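Local coordinates for protein Nsp15 (Middle East respiratory syndrome-related coronavirus, PDB 5YVD) that is an endoribonuclease of the coronavirus EndoU family that probably cleaves RNA at uridylates, at residues I5-N8 against V9-G13; R140-K143 against K144-C147; L203-M206 against E207-F210; Y222-E225 against N226-F229; G235-H239 against T240-G244. All coordinates share one frame; numbering follows the deposited sequence.

In the fold
Along the chain the five contacts follow in series, each joining consecutive residues; none nests in or crosses another. Contact 1 is a run of turns in helix 2-12, in the N-terminal oligomerisation part, where it meets a second subunit. Contact 2 closes a tight bend between strands 134-138 and 148-149 of the middle domain. The remaining three belong to the endoribonuclease domain. Contact 3 starts helix 205-212, contact 4 turns the chain between helices 215-221 and 229-234, and contact 5 closes the loop leading towards helix 248-255. Contacts 3 and 4 touch, with D209 OD2 2.8 Å from Y222 OH, whereas contacts 1 and 4 have centres about 56 Å apart.

Contact 1. Residues I5-N8 against V9-G13; sequences IAFN and VVKQG
F7 and K11 meet one turn apart on the alpha-helix 2-12 of the N-terminal oligomerisation region, the lysine lying over one face of the phenyl ring. The F7 ring is swung along the helix towards K11 because its CG stands anti to the backbone N (chi1 -180°). The aliphatic part of K11 crosses it at a slant, with CG 4.1 Å from F7 CZ and CB shifted towards the ring's rim. A lysine suits this partly exposed flank: its first methylenes lie over part of one face while the bend at chi2 leads the amino end away.

The backbone binds the same turns together. V9 N donates to I5 O at 3.0 Å and K11 N to F7 O at 2.9 Å, both regular i to i+4 bonds; V10 N and Q12 N repeat the pattern on A6 O and N8 O.

N8 turns its amide off this face, and its buried polar atoms are satisfied elsewhere: ND2 donates to N4 O and V18 O, and OD1 accepts from I16 N. The apolar I5 and V9 instead pack on A59 of helix 51-59. V9 and V10 also pack on M265 and L266 of the second subunit, a buried surface that compact apolar side chains suit. Past Q12 the helical path is left at G13, whose positive phi (87°) by itself favours glycine and whose N donates a weak bond to V9 O at 3.2 Å.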
loop_
_atom_site.group_PDB
_atom_site.type_symbol
_atom_site.label_atom_id
_atom_site.label_comp_id
_atom_site.label_asym_id
_atom_site.label_seq_id
_atom_site.Cartn_x
_atom_site.Cartn_y
_atom_site.Cartn_z
ATOM N N ILE A 5 -6.047 17.572 15.810
ATOM C CA ILE A 5 -6.555 16.349 16.383
ATOM C C ILE A 5 -5.420 15.592 17.045
ATOM O O ILE A 5 -5.546 15.139 18.174
ATOM C CB ILE A 5 -7.222 15.514 15.290
ATOM C CG1 ILE A 5 -8.539 16.176 14.925
ATOM C CG2 ILE A 5 -7.428 14.082 15.748
ATOM C CD1 ILE A 5 -8.970 15.922 13.511
ATOM N N ALA A 6 -4.300 15.479 16.338
ATOM C CA ALA A 6 -3.098 14.888 16.912
ATOM C C ALA A 6 -2.714 15.557 18.223
ATOM O O ALA A 6 -2.229 14.909 19.138
ATOM C CB ALA A 6 -1.951 14.991 15.923
ATOM N N PHE A 7 -2.928 16.861 18.309
ATOM C CA PHE A 7 -2.519 17.607 19.487
ATOM C C PHE A 7 -3.413 17.260 20.666
ATOM O O PHE A 7 -2.938 16.966 21.749
ATOM C CB PHE A 7 -2.548 19.104 19.180
ATOM C CG PHE A 7 -2.140 19.984 20.336
ATOM C CD1 PHE A 7 -0.813 20.377 20.488
ATOM C CD2 PHE A 7 -3.102 20.456 21.242
ATOM C CE1 PHE A 7 -0.439 21.192 21.550
ATOM C CE2 PHE A 7 -2.738 21.275 22.286
ATOM C CZ PHE A 7 -1.402 21.642 22.449
ATOM N N ASN A 8 -4.716 17.264 20.434
ATOM C CA ASN A 8 -5.674 16.844 21.458
ATOM C C ASN A 8 -5.369 15.411 21.954
ATOM O O ASN A 8 -5.319 15.153 23.163
ATOM C CB ASN A 8 -7.113 16.924 20.915
ATOM C CG ASN A 8 -7.647 18.339 20.857
ATOM O OD1 ASN A 8 -8.563 18.689 21.590
ATOM N ND2 ASN A 8 -7.096 19.154 19.968
ATOM N N VAL A 9 -5.138 14.484 21.022
ATOM C CA VAL A 9 -4.906 13.091 21.402
ATOM C C VAL A 9 -3.682 12.948 22.303
ATOM O O VAL A 9 -3.703 12.157 23.264
ATOM C CB VAL A 9 -4.756 12.181 20.182
ATOM C CG1 VAL A 9 -4.087 10.855 20.539
ATOM C CG2 VAL A 9 -6.119 11.923 19.572
ATOM N N VAL A 10 -2.635 13.713 22.003
ATOM C CA VAL A 10 -1.380 13.572 22.712
ATOM C C VAL A 10 -1.455 14.294 24.038
ATOM O O VAL A 10 -0.995 13.788 25.049
ATOM C CB VAL A 10 -0.199 14.156 21.907
ATOM C CG1 VAL A 10 1.097 14.071 22.694
ATOM C CG2 VAL A 10 -0.049 13.423 20.587
ATOM N N LYS A 11 -2.044 15.481 24.023
ATOM C CA LYS A 11 -1.983 16.377 25.171
ATOM C C LYS A 11 -3.159 16.147 26.088
ATOM O O LYS A 11 -3.068 16.366 27.282
ATOM C CB LYS A 11 -1.987 17.827 24.714
ATOM C CG LYS A 11 -0.779 18.599 25.186
ATOM C CD LYS A 11 0.506 18.236 24.449
ATOM C CE LYS A 11 1.691 18.958 25.089
ATOM N NZ LYS A 11 2.956 18.911 24.313
ATOM N N GLN A 12 -4.260 15.681 25.533
ATOM C CA GLN A 12 -5.511 15.665 26.265
ATOM C C GLN A 12 -6.130 14.251 26.299
ATOM O O GLN A 12 -7.168 14.025 26.930
ATOM C CB GLN A 12 -6.429 16.705 25.615
ATOM C CG GLN A 12 -7.126 17.658 26.554
ATOM C CD GLN A 12 -6.217 18.343 27.553
ATOM O OE1 GLN A 12 -5.720 19.428 27.307
ATOM N NE2 GLN A 12 -6.035 17.727 28.705
ATOM N N GLY A 13 -5.467 13.299 25.650
ATOM C CA GLY A 13 -5.901 11.915 25.648
ATOM C C GLY A 13 -6.908 11.581 24.567
ATOM O O GLY A 13 -6.978 10.443 24.136
#

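Contact 2. Residues R140-K143 against K144-C147; sequences RKIK and KYPC
K144 comes directly after the sharp bend at K143, and its N lies 3.0 Å from I142 O at an angle too poor for a hydrogen bond. Its long side chain leads off the bend, as suits an exposed lysine; both K143 and K144 also touch a crystal neighbour, so their side-chain paths may owe something to the lattice.

Y145 is the residue that turns back on the first segment. Its N donates a weak bond to I142 O (3.4 Å, 153°), closing a reverse turn of four residues in which K143 takes a positive phi (44°). This turn carries the middle domain's chain from strand 134-138 towards strand 148-149, two members of a mixed sheet with strand 174-178 between them. Y145 CG stands beside its own backbone N (chi1 -60°), which brings the ring across I142 at a slant. There I142 CG2, in the ring plane, meets the edge at CD2 (3.8 Å), and I142 O approaches the same CD2 obliquely at 3.3 Å. Y145 CE2 is also 4.1 Å from K143 CB. An aromatic ring suits this partly exposed place, where it also stacks on F183, while buried I142 packs on L125 of helix 124-129.

C147 has its CB directed towards the first segment, where K141 NZ stands 4.5 Å from that CB, a loose approach, and its side chain packs on Y174 and Y176 of strand 174-178.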
loop_
_atom_site.group_PDB
_atom_site.type_symbol
_atom_site.label_atom_id
_atom_site.label_comp_id
_atom_site.label_asym_id
_atom_site.label_seq_id
_atom_site.Cartn_x
_atom_site.Cartn_y
_atom_site.Cartn_z
ATOM N N ARG A 140 -32.206 7.555 32.420
ATOM C CA ARG A 140 -33.409 7.726 33.229
ATOM C C ARG A 140 -34.703 7.532 32.418
ATOM O O ARG A 140 -34.804 7.974 31.273
ATOM C CB ARG A 140 -33.399 9.109 33.887
ATOM C CG ARG A 140 -33.287 10.268 32.909
ATOM C CD ARG A 140 -32.809 11.542 33.572
ATOM N NE ARG A 140 -32.867 12.672 32.639
ATOM C CZ ARG A 140 -33.960 13.394 32.362
ATOM N NH1 ARG A 140 -35.132 13.122 32.930
ATOM N NH2 ARG A 140 -33.879 14.403 31.503
ATOM N N LYS A 141 -35.682 6.857 33.024
ATOM C CA LYS A 141 -37.051 6.797 32.489
ATOM C C LYS A 141 -37.480 8.168 32.000
ATOM O O LYS A 141 -37.250 9.174 32.686
ATOM C CB LYS A 141 -38.048 6.333 33.568
ATOM C CG LYS A 141 -38.302 4.832 33.600
ATOM C CD LYS A 141 -39.571 4.465 34.372
ATOM C CE LYS A 141 -40.859 4.713 33.582
ATOM N NZ LYS A 141 -41.107 3.650 32.569
ATOM N N ILE A 142 -38.098 8.219 30.823
ATOM C CA ILE A 142 -38.635 9.485 30.331
ATOM C C ILE A 142 -40.139 9.421 30.374
ATOM O O ILE A 142 -40.753 8.666 29.610
ATOM C CB ILE A 142 -38.127 9.842 28.926
ATOM C CG1 ILE A 142 -36.685 10.343 29.041
ATOM C CG2 ILE A 142 -38.980 10.937 28.297
ATOM C CD1 ILE A 142 -35.896 10.285 27.751
ATOM N N LYS A 143 -40.700 10.215 31.291
ATOM C CA LYS A 143 -42.124 10.242 31.555
ATOM C C LYS A 143 -42.585 8.804 31.603
ATOM O O LYS A 143 -42.067 8.032 32.394
ATOM C CB LYS A 143 -42.876 11.075 30.505
ATOM C CG LYS A 143 -42.445 12.530 30.451
ATOM C CD LYS A 143 -43.490 13.421 29.780
ATOM C CE LYS A 143 -42.919 14.790 29.428
ATOM N NZ LYS A 143 -43.971 15.795 29.120
ATOM N N LYS A 144 -43.529 8.415 30.761
ATOM C CA LYS A 144 -44.057 7.080 30.884
ATOM C C LYS A 144 -44.143 6.377 29.542
ATOM O O LYS A 144 -44.843 5.378 29.409
ATOM C CB LYS A 144 -45.425 7.118 31.602
ATOM C CG LYS A 144 -45.611 5.981 32.602
ATOM C CD LYS A 144 -46.741 6.226 33.591
ATOM C CE LYS A 144 -46.493 7.455 34.459
ATOM N NZ LYS A 144 -47.543 7.618 35.498
ATOM N N TYR A 145 -43.389 6.852 28.559
ATOM C CA TYR A 145 -43.431 6.238 27.233
ATOM C C TYR A 145 -43.050 4.748 27.334
ATOM O O TYR A 145 -42.394 4.325 28.311
ATOM C CB TYR A 145 -42.501 6.977 26.274
ATOM C CG TYR A 145 -42.846 8.434 26.091
ATOM C CD1 TYR A 145 -43.965 8.811 25.359
ATOM C CD2 TYR A 145 -42.058 9.436 26.639
ATOM C CE1 TYR A 145 -44.297 10.144 25.173
ATOM C CE2 TYR A 145 -42.379 10.785 26.462
ATOM C CZ TYR A 145 -43.509 11.133 25.725
ATOM O OH TYR A 145 -43.871 12.456 25.546
ATOM N N PRO A 146 -43.458 3.943 26.337
ATOM C CA PRO A 146 -43.108 2.521 26.369
ATOM C C PRO A 146 -41.605 2.351 26.304
ATOM O O PRO A 146 -40.945 2.984 25.473
ATOM C CB PRO A 146 -43.774 1.951 25.106
ATOM C CG PRO A 146 -44.725 2.998 24.627
ATOM C CD PRO A 146 -44.142 4.306 25.083
ATOM N N CYS A 147 -41.069 1.492 27.163
ATOM C CA CYS A 147 -39.641 1.493 27.411
ATOM C C CYS A 147 -39.061 0.109 27.550
ATOM O O CYS A 147 -39.501 -0.656 28.383
ATOM C CB CYS A 147 -39.366 2.282 28.688
ATOM S SG CYS A 147 -37.752 1.975 29.410
#

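Contact 3. Residues L203-M206 against E207-F210; sequences LSDM and EKDF
S204 and E207 form the closely knit side of this helix start. S204 OG lies between its own backbone N and carbonyl carbon, the crowded position (chi1 77°), from which it accepts E207 N in a nearly straight bond (3.1 Å, 168°). The same oxygen is hydrogen-bonded to D297 OD2 and lies 3.4 Å from E207 CG. The buried E207 side chain runs alongside L203, pointing the same way, and its OE1 takes a weak bond from L203 N at 3.1 Å. R195 forms a salt bridge with that OE1 and L296 N donates to OE2, so both carboxylate oxygens are satisfied.

The outer side is looser. D205 OD1 and K208 NZ stand 5.6 Å apart, opposite charges without contact, and K208 runs its methylenes past S204 O instead. Acidic D205 and E207 in the first turn probably interact favourably with the helix dipole.

Behind them the regular bonds set in: K208 N to S204 O, D209 N to D205 O and F210 N to M206 O (2.9 Å). M206 and buried F210 both pack on L296 of helix 296-304. Serine's short hydroxyl bonded to the third residue on is the classical N-cap, here of helix 205-212 in the EndoU endoribonuclease domain.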
loop_
_atom_site.group_PDB
_atom_site.type_symbol
_atom_site.label_atom_id
_atom_site.label_comp_id
_atom_site.label_asym_id
_atom_site.label_seq_id
_atom_site.Cartn_x
_atom_site.Cartn_y
_atom_site.Cartn_z
ATOM N N LEU A 203 -22.641 -15.652 37.744
ATOM C CA LEU A 203 -23.644 -14.669 38.076
ATOM C C LEU A 203 -24.739 -15.217 38.982
ATOM O O LEU A 203 -25.619 -14.474 39.372
ATOM C CB LEU A 203 -24.273 -14.140 36.787
ATOM C CG LEU A 203 -23.417 -13.233 35.906
ATOM C CD1 LEU A 203 -24.055 -13.082 34.526
ATOM C CD2 LEU A 203 -23.204 -11.875 36.570
ATOM N N SER A 204 -24.676 -16.503 39.327
ATOM C CA SER A 204 -25.693 -17.150 40.147
ATOM C C SER A 204 -25.093 -18.383 40.825
ATOM O O SER A 204 -24.002 -18.821 40.483
ATOM C CB SER A 204 -26.859 -17.581 39.267
ATOM O OG SER A 204 -26.517 -18.765 38.555
ATOM N N ASP A 205 -25.815 -18.968 41.766
ATOM C CA ASP A 205 -25.325 -20.154 42.454
ATOM C C ASP A 205 -25.186 -21.351 41.519
ATOM O O ASP A 205 -24.221 -22.118 41.587
ATOM C CB ASP A 205 -26.259 -20.504 43.602
ATOM C CG ASP A 205 -25.960 -19.715 44.842
ATOM O OD1 ASP A 205 -24.786 -19.321 45.034
ATOM O OD2 ASP A 205 -26.912 -19.501 45.618
ATOM N N MET A 206 -26.162 -21.509 40.645
ATOM C CA MET A 206 -26.097 -22.544 39.630
ATOM C C MET A 206 -24.832 -22.375 38.775
ATOM O O MET A 206 -24.101 -23.341 38.560
ATOM C CB MET A 206 -27.353 -22.525 38.768
ATOM C CG MET A 206 -27.574 -23.805 38.003
ATOM S SD MET A 206 -28.742 -23.561 36.649
ATOM C CE MET A 206 -30.287 -23.830 37.508
ATOM N N GLU A 207 -24.546 -21.159 38.313
ATOM C CA GLU A 207 -23.346 -20.953 37.485
ATOM C C GLU A 207 -22.068 -21.348 38.238
ATOM O O GLU A 207 -21.176 -21.955 37.657
ATOM C CB GLU A 207 -23.276 -19.514 36.937
ATOM C CG GLU A 207 -24.409 -19.213 35.951
ATOM C CD GLU A 207 -24.075 -18.199 34.847
ATOM O OE1 GLU A 207 -23.469 -17.130 35.134
ATOM O OE2 GLU A 207 -24.462 -18.472 33.680
ATOM N N LYS A 208 -22.004 -21.045 39.534
ATOM C CA LYS A 208 -20.817 -21.378 40.340
ATOM C C LYS A 208 -20.621 -22.877 40.475
ATOM O O LYS A 208 -19.493 -23.390 40.328
ATOM C CB LYS A 208 -20.900 -20.765 41.740
ATOM C CG LYS A 208 -20.790 -19.243 41.775
ATOM C CD LYS A 208 -20.824 -18.732 43.217
ATOM C CE LYS A 208 -21.375 -17.320 43.320
ATOM N NZ LYS A 208 -20.257 -16.368 43.545
ATOM N N ASP A 209 -21.713 -23.576 40.777
ATOM C CA ASP A 209 -21.630 -25.004 40.925
ATOM C C ASP A 209 -21.170 -25.576 39.577
ATOM O O ASP A 209 -20.303 -26.454 39.516
ATOM C CB ASP A 209 -22.985 -25.595 41.356
ATOM C CG ASP A 209 -23.330 -25.309 42.828
ATOM O OD1 ASP A 209 -22.474 -24.815 43.602
ATOM O OD2 ASP A 209 -24.474 -25.613 43.212
ATOM N N PHE A 210 -21.720 -25.033 38.495
ATOM C CA PHE A 210 -21.421 -25.544 37.195
ATOM C C PHE A 210 -19.922 -25.547 36.949
ATOM O O PHE A 210 -19.363 -26.532 36.439
ATOM C CB PHE A 210 -22.131 -24.764 36.094
ATOM C CG PHE A 210 -21.872 -25.324 34.720
ATOM C CD1 PHE A 210 -22.583 -26.409 34.252
ATOM C CD2 PHE A 210 -20.885 -24.793 33.909
ATOM C CE1 PHE A 210 -22.339 -26.938 32.980
ATOM C CE2 PHE A 210 -20.637 -25.304 32.653
ATOM C CZ PHE A 210 -21.369 -26.382 32.181
#

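Contact 4. Residues Y222-E225 against N226-F229; sequences YGLE and NYAF
G223 presents its carbonyl to the edge of the Y227 ring, with O 3.8 Å from CE2 and close to the ring plane. The same oxygen receives a hydrogen bond from a water (2.6 Å) that in turn accepts from N226 N (2.7 Å), bridging G223 to a residue inside the turn that follows. Positive phi at G223 (69°) favours glycine.

L224, buried, carries most of the contact. Its CD1 sits squarely over the F229 ring, 3.5 Å from the centroid and 10° off the normal, a CH-pi contact with the phenyl face. The other methyl, CD2, comes 4.1 Å from Y227 CD2. With CG anti to the carbonyl carbon (chi1 -60°), the forked leucine thus places one methyl on each aromatic. In the backbone, L224 O accepts Y227 N at 3.0 Å. This bond closes a type I beta turn from L224 to Y227.

E225 occupies the exposed second position of that turn, where a charged side chain is at ease, and packs on K220. Around the turn, L224 and F229 both pack on I219 of helix 215-221 and on V300 of helix 296-304, Y227 leans on L303 and K304, and N226 shares a backbone hydrogen bond with V335 of strand 334-340.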
loop_
_atom_site.group_PDB
_atom_site.type_symbol
_atom_site.label_atom_id
_atom_site.label_comp_id
_atom_site.label_asym_id
_atom_site.label_seq_id
_atom_site.Cartn_x
_atom_site.Cartn_y
_atom_site.Cartn_z
ATOM N N TYR A 222 -29.652 -30.492 40.067
ATOM C CA TYR A 222 -30.610 -29.543 39.464
ATOM C C TYR A 222 -31.689 -30.246 38.628
ATOM O O TYR A 222 -32.484 -29.583 37.957
ATOM C CB TYR A 222 -29.865 -28.467 38.649
ATOM C CG TYR A 222 -29.069 -27.515 39.529
ATOM C CD1 TYR A 222 -27.687 -27.628 39.641
ATOM C CD2 TYR A 222 -29.706 -26.517 40.268
ATOM C CE1 TYR A 222 -26.963 -26.780 40.467
ATOM C CE2 TYR A 222 -28.989 -25.660 41.094
ATOM C CZ TYR A 222 -27.621 -25.794 41.190
ATOM O OH TYR A 222 -26.893 -24.976 42.020
ATOM N N GLY A 223 -31.731 -31.581 38.691
ATOM C CA GLY A 223 -32.773 -32.363 38.009
ATOM C C GLY A 223 -32.682 -32.348 36.491
ATOM O O GLY A 223 -33.704 -32.393 35.808
ATOM N N LEU A 224 -31.466 -32.341 35.946
ATOM C CA LEU A 224 -31.309 -32.225 34.488
ATOM C C LEU A 224 -31.157 -33.553 33.737
ATOM O O LEU A 224 -30.807 -33.578 32.574
ATOM C CB LEU A 224 -30.149 -31.279 34.153
ATOM C CG LEU A 224 -30.330 -29.849 34.682
ATOM C CD1 LEU A 224 -28.998 -29.116 34.568
ATOM C CD2 LEU A 224 -31.433 -29.084 33.959
ATOM N N GLU A 225 -31.457 -34.651 34.393
ATOM C CA GLU A 225 -31.365 -35.967 33.772
ATOM C C GLU A 225 -31.995 -36.091 32.369
ATOM O O GLU A 225 -31.478 -36.807 31.545
ATOM C CB GLU A 225 -31.958 -37.013 34.719
ATOM C CG GLU A 225 -31.104 -37.281 35.962
ATOM C CD GLU A 225 -31.468 -36.434 37.174
ATOM O OE1 GLU A 225 -32.042 -35.338 37.020
ATOM O OE2 GLU A 225 -31.162 -36.853 38.309
ATOM N N ASN A 226 -33.088 -35.385 32.089
ATOM C CA ASN A 226 -33.764 -35.499 30.781
ATOM C C ASN A 226 -33.404 -34.410 29.749
ATOM O O ASN A 226 -34.118 -34.231 28.749
ATOM C CB ASN A 226 -35.287 -35.499 30.988
ATOM C CG ASN A 226 -35.807 -36.770 31.652
ATOM O OD1 ASN A 226 -35.078 -37.747 31.879
ATOM N ND2 ASN A 226 -37.094 -36.762 31.946
ATOM N N TYR A 227 -32.298 -33.703 29.972
ATOM C CA TYR A 227 -31.996 -32.495 29.216
ATOM C C TYR A 227 -30.635 -32.496 28.500
ATOM O O TYR A 227 -30.148 -31.444 28.039
ATOM C CB TYR A 227 -32.133 -31.291 30.155
ATOM C CG TYR A 227 -33.536 -31.150 30.670
ATOM C CD1 TYR A 227 -34.522 -30.581 29.891
ATOM C CD2 TYR A 227 -33.900 -31.666 31.917
ATOM C CE1 TYR A 227 -35.832 -30.486 30.346
ATOM C CE2 TYR A 227 -35.205 -31.569 32.390
ATOM C CZ TYR A 227 -36.165 -30.975 31.597
ATOM O OH TYR A 227 -37.454 -30.862 32.048
ATOM N N ALA A 228 -30.026 -33.669 28.399
ATOM C CA ALA A 228 -28.802 -33.850 27.627
ATOM C C ALA A 228 -27.676 -32.863 27.922
ATOM O O ALA A 228 -26.899 -32.532 27.029
ATOM C CB ALA A 228 -29.138 -33.799 26.144
ATOM N N PHE A 229 -27.551 -32.406 29.163
ATOM C CA PHE A 229 -26.526 -31.409 29.486
ATOM C C PHE A 229 -25.130 -31.852 29.070
ATOM O O PHE A 229 -24.284 -31.028 28.727
ATOM C CB PHE A 229 -26.553 -31.041 30.973
ATOM C CG PHE A 229 -27.139 -29.700 31.230
ATOM C CD1 PHE A 229 -26.458 -28.758 31.989
ATOM C CD2 PHE A 229 -28.357 -29.344 30.649
ATOM C CE1 PHE A 229 -26.995 -27.490 32.182
ATOM C CE2 PHE A 229 -28.892 -28.075 30.834
ATOM C CZ PHE A 229 -28.208 -27.149 31.603
HETATM O O HOH W 1 -34.495 -34.240 34.111
#

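Contact 5. Residues G235-H239 against T240-G244; sequences GDFSH and TTLGG
D236 and G243 are joined by two backbone hydrogen bonds, an antiparallel hydrogen-bonded pair that forms a single bridge. D236 N donates to G243 O almost straight (3.0 Å, 174°), and G243 N returns a bond to D236 O at 2.7 Å. G243 O also has a CA-H...O contact with G235 CA at 3.6 Å. Glycines suit both places: G235 has a positive phi (91°), which favours glycine, and G243, without a side chain, lets the two backbones approach closely.

Side-chain polar bonds organise the bend beyond the bridge. D236 CG stands anti to the backbone N (chi1 -180°), sending the carboxylate towards S238. OD1 accepts S238 N at 2.9 Å, nearly along its C-O direction, which makes an Asx turn, and S238 OG at 2.8 Å on its syn lone pair. OD2 takes a weak bond from H239 ND1 at 3.4 Å, in the plane of the imidazole. Aspartate thus serves three donors within one bend.

Apolar contact is confined to F237 and L242, lying side by side and pointing the same way, with L242 CD1 3.9 Å from F237 CE1 at the ring edge. R254 makes a cation-pi contact with the same ring.

K286 NZ binds the carbonyls of L242 and G244. The whole is a hairpin-like surface loop of the EndoU domain, closed by one bridge and shaped by an Asx turn.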
loop_
_atom_site.group_PDB
_atom_site.type_symbol
_atom_site.label_atom_id
_atom_site.label_comp_id
_atom_site.label_asym_id
_atom_site.label_seq_id
_atom_site.Cartn_x
_atom_site.Cartn_y
_atom_site.Cartn_z
ATOM N N GLY A 235 -20.494 -30.454 26.531
ATOM C CA GLY A 235 -19.876 -30.757 25.242
ATOM C C GLY A 235 -19.421 -32.194 25.226
ATOM O O GLY A 235 -19.027 -32.728 26.246
ATOM N N ASP A 236 -19.503 -32.816 24.054
ATOM C CA ASP A 236 -19.001 -34.162 23.795
ATOM C C ASP A 236 -17.812 -34.079 22.815
ATOM O O ASP A 236 -17.957 -33.607 21.671
ATOM C CB ASP A 236 -20.126 -34.978 23.200
ATOM C CG ASP A 236 -19.740 -36.381 22.896
ATOM O OD1 ASP A 236 -18.572 -36.793 23.093
ATOM O OD2 ASP A 236 -20.654 -37.081 22.434
ATOM N N PHE A 237 -16.650 -34.531 23.292
ATOM C CA PHE A 237 -15.387 -34.503 22.559
ATOM C C PHE A 237 -14.884 -35.916 22.258
ATOM O O PHE A 237 -13.703 -36.093 21.942
ATOM C CB PHE A 237 -14.351 -33.725 23.383
ATOM C CG PHE A 237 -14.896 -32.442 23.939
ATOM C CD1 PHE A 237 -14.823 -31.263 23.194
ATOM C CD2 PHE A 237 -15.546 -32.422 25.163
ATOM C CE1 PHE A 237 -15.372 -30.085 23.673
ATOM C CE2 PHE A 237 -16.092 -31.252 25.650
ATOM C CZ PHE A 237 -16.008 -30.080 24.906
ATOM N N SER A 238 -15.783 -36.912 22.339
ATOM C CA SER A 238 -15.449 -38.320 22.034
ATOM C C SER A 238 -15.507 -38.673 20.524
ATOM O O SER A 238 -15.012 -39.713 20.119
ATOM C CB SER A 238 -16.379 -39.267 22.790
ATOM O OG SER A 238 -17.666 -39.259 22.167
ATOM N N HIS A 239 -16.093 -37.806 19.709
ATOM C CA HIS A 239 -16.332 -38.100 18.299
ATOM C C HIS A 239 -15.535 -37.211 17.361
ATOM O O HIS A 239 -15.017 -36.153 17.751
ATOM C CB HIS A 239 -17.810 -37.944 17.985
ATOM C CG HIS A 239 -18.636 -39.008 18.596
ATOM N ND1 HIS A 239 -19.356 -38.815 19.755
ATOM C CD2 HIS A 239 -18.797 -40.307 18.255
ATOM C CE1 HIS A 239 -19.954 -39.946 20.083
ATOM N NE2 HIS A 239 -19.634 -40.864 19.187
ATOM N N THR A 240 -15.454 -37.662 16.112
ATOM C CA THR A 240 -14.733 -36.945 15.080
ATOM C C THR A 240 -15.285 -35.512 14.945
ATOM O O THR A 240 -14.520 -34.562 14.733
ATOM C CB THR A 240 -14.726 -37.713 13.727
ATOM O OG1 THR A 240 -14.112 -36.906 12.731
ATOM C CG2 THR A 240 -16.146 -38.066 13.224
ATOM N N THR A 241 -16.598 -35.344 15.081
ATOM C CA THR A 241 -17.122 -33.986 15.108
ATOM C C THR A 241 -17.558 -33.668 16.521
ATOM O O THR A 241 -18.335 -34.390 17.114
ATOM C CB THR A 241 -18.244 -33.693 14.073
ATOM O OG1 THR A 241 -19.258 -34.665 14.207
ATOM C CG2 THR A 241 -17.701 -33.748 12.648
ATOM N N LEU A 242 -16.984 -32.587 17.044
ATOM C CA LEU A 242 -17.288 -32.026 18.362
ATOM C C LEU A 242 -18.818 -31.868 18.580
ATOM O O LEU A 242 -19.478 -31.110 17.866
ATOM C CB LEU A 242 -16.549 -30.680 18.477
ATOM C CG LEU A 242 -16.371 -30.018 19.845
ATOM C CD1 LEU A 242 -15.084 -29.186 19.904
ATOM C CD2 LEU A 242 -17.597 -29.186 20.216
ATOM N N GLY A 243 -19.368 -32.588 19.561
ATOM C CA GLY A 243 -20.805 -32.590 19.830
ATOM C C GLY A 243 -21.272 -31.489 20.773
ATOM O O GLY A 243 -20.639 -31.212 21.778
ATOM N N GLY A 244 -22.396 -30.872 20.451
ATOM C CA GLY A 244 -22.996 -29.859 21.299
ATOM C C GLY A 244 -22.111 -28.656 21.584
ATOM O O GLY A 244 -21.497 -28.080 20.670
#